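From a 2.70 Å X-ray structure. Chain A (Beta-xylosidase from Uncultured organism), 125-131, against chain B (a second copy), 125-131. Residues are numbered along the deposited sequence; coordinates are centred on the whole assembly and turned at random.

Chain A (125-131) QENPIKG
Chain B (125-131) QENPIKG

Two copies of the same irregular segment meet around Asn127, where CA of Asn127(A) lies 6.9 Å from CA of Asn127(B), the nearest CA pair, and the 126-to-130 directions are 108° apart. Each backbone turns at Glu126 (phi/psi near -75/-20), runs extended from Asn127 (near -135/150) through Pro128 and Ile129 to Lys130 (near -63/130), and ends at Gly131 with phi of 80 to 87°, a region that favours glycine.

Packing starts with the asparagines, whose CA-to-CB bonds point toward the partner. Both use chi1 m, but chi2 is 95° in A and -87° in B; CG of Asn127(A) lies 3.4 Å from CB of Asn127(B). These two side chains meet where the backbones are nearest. Each Lys130 leaves sideways and reaches back through m, t, t, p, bringing CE of Lys130(A) 3.2 Å from O of Glu126(B), and CE of Lys130(B) 3.3 Å from O of Glu126(A). Asparagine and lysine supply most of the 320 Å² buried; Ile129 points away in both chains.

The polar links are less symmetric. NZ of Lys130(A) donates to OD1 of Asn127(B) at 3.1 Å, whereas NZ of Lys130(B) lies 3.5 Å from ND2 of Asn127(A), with no hydrogen bond. One water donates to O of Pro128(A) at 2.8 Å and to OD1 of Asn127(B) at 2.7 Å, making that amide oxygen a double acceptor.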

# COMPACT_ATOMS: atom_id res chain seq x y z
N GLN A 125 -10.31 4.37 -12.27
CA GLN A 125 -9.05 5.09 -12.32
C GLN A 125 -7.92 4.08 -12.33
O GLN A 125 -8.12 2.92 -11.95
CB GLN A 125 -8.92 6.02 -11.11
CG GLN A 125 -9.99 7.10 -11.04
CD GLN A 125 -9.89 8.11 -12.17
OE1 GLN A 125 -10.41 7.89 -13.26
NE2 GLN A 125 -9.22 9.22 -11.91
N GLU A 126 -6.74 4.49 -12.77
CA GLU A 126 -5.63 3.56 -12.92
C GLU A 126 -4.96 3.21 -11.60
O GLU A 126 -4.24 2.22 -11.51
CB GLU A 126 -4.61 4.10 -13.92
CG GLU A 126 -5.19 4.33 -15.31
CD GLU A 126 -4.15 4.84 -16.29
OE1 GLU A 126 -2.95 4.83 -15.94
OE2 GLU A 126 -4.54 5.24 -17.40
N ASN A 127 -5.20 4.03 -10.58
CA ASN A 127 -4.59 3.81 -9.27
C ASN A 127 -5.59 4.01 -8.14
O ASN A 127 -6.55 4.78 -8.28
CB ASN A 127 -3.38 4.73 -9.08
CG ASN A 127 -2.25 4.40 -10.03
OD1 ASN A 127 -2.13 5.00 -11.10
ND2 ASN A 127 -1.41 3.44 -9.65
N PRO A 128 -5.39 3.32 -7.01
CA PRO A 128 -6.29 3.48 -5.87
C PRO A 128 -6.13 4.85 -5.23
O PRO A 128 -5.14 5.54 -5.48
CB PRO A 128 -5.81 2.39 -4.90
CG PRO A 128 -4.39 2.17 -5.25
CD PRO A 128 -4.33 2.33 -6.74
N ILE A 129 -7.11 5.24 -4.41
CA ILE A 129 -7.07 6.51 -3.70
C ILE A 129 -5.85 6.59 -2.78
O ILE A 129 -5.56 5.65 -2.04
CB ILE A 129 -8.34 6.72 -2.86
CG1 ILE A 129 -9.58 6.72 -3.76
CG2 ILE A 129 -8.27 8.01 -2.06
CD1 ILE A 129 -10.88 6.90 -3.00
N LYS A 130 -5.13 7.71 -2.85
CA LYS A 130 -3.94 7.91 -2.03
C LYS A 130 -4.28 7.88 -0.54
O LYS A 130 -5.15 8.62 -0.08
CB LYS A 130 -3.27 9.24 -2.39
CG LYS A 130 -2.85 9.35 -3.84
CD LYS A 130 -2.38 10.75 -4.17
CE LYS A 130 -1.83 10.82 -5.59
NZ LYS A 130 -2.83 10.38 -6.60
N GLY A 131 -3.58 7.02 0.20
CA GLY A 131 -3.77 6.93 1.64
C GLY A 131 -4.87 5.98 2.04
O GLY A 131 -5.04 5.67 3.22
N GLN B 125 5.80 10.93 -11.07
CA GLN B 125 4.48 10.44 -11.44
C GLN B 125 3.53 10.63 -10.27
O GLN B 125 3.96 10.70 -9.11
CB GLN B 125 4.55 8.96 -11.84
CG GLN B 125 5.27 8.70 -13.15
CD GLN B 125 4.47 9.16 -14.36
OE1 GLN B 125 3.38 8.65 -14.63
NE2 GLN B 125 5.00 10.15 -15.08
N GLU B 126 2.23 10.70 -10.56
CA GLU B 126 1.24 10.98 -9.53
C GLU B 126 1.04 9.83 -8.54
O GLU B 126 0.67 10.04 -7.39
CB GLU B 126 -0.10 11.37 -10.15
CG GLU B 126 -0.06 12.67 -10.93
CD GLU B 126 -1.45 13.20 -11.25
OE1 GLU B 126 -2.43 12.66 -10.70
OE2 GLU B 126 -1.55 14.15 -12.06
N ASN B 127 1.30 8.60 -8.99
CA ASN B 127 1.13 7.43 -8.15
C ASN B 127 2.36 6.52 -8.19
O ASN B 127 3.08 6.49 -9.19
CB ASN B 127 -0.11 6.65 -8.59
CG ASN B 127 -1.38 7.46 -8.44
OD1 ASN B 127 -2.00 7.48 -7.37
ND2 ASN B 127 -1.78 8.14 -9.51
N PRO B 128 2.60 5.78 -7.10
CA PRO B 128 3.74 4.86 -7.07
C PRO B 128 3.54 3.68 -8.02
O PRO B 128 2.44 3.48 -8.52
CB PRO B 128 3.75 4.37 -5.62
CG PRO B 128 2.34 4.50 -5.17
CD PRO B 128 1.83 5.74 -5.85
N ILE B 129 4.61 2.92 -8.26
CA ILE B 129 4.54 1.75 -9.12
C ILE B 129 3.64 0.67 -8.51
O ILE B 129 3.73 0.39 -7.32
CB ILE B 129 5.96 1.17 -9.36
CG1 ILE B 129 6.87 2.23 -9.97
CG2 ILE B 129 5.90 -0.05 -10.27
CD1 ILE B 129 8.32 1.77 -10.12
N LYS B 130 2.78 0.08 -9.33
CA LYS B 130 1.87 -0.96 -8.86
C LYS B 130 2.65 -2.19 -8.39
O LYS B 130 3.56 -2.66 -9.07
CB LYS B 130 0.89 -1.36 -9.97
CG LYS B 130 0.05 -0.20 -10.50
CD LYS B 130 -0.77 -0.63 -11.71
CE LYS B 130 -1.57 0.53 -12.28
NZ LYS B 130 -0.71 1.70 -12.64
N GLY B 131 2.29 -2.70 -7.21
CA GLY B 131 2.94 -3.88 -6.67
C GLY B 131 4.28 -3.61 -6.01
O GLY B 131 4.92 -4.53 -5.50
O HOH W 1 -2.36 5.99 -5.14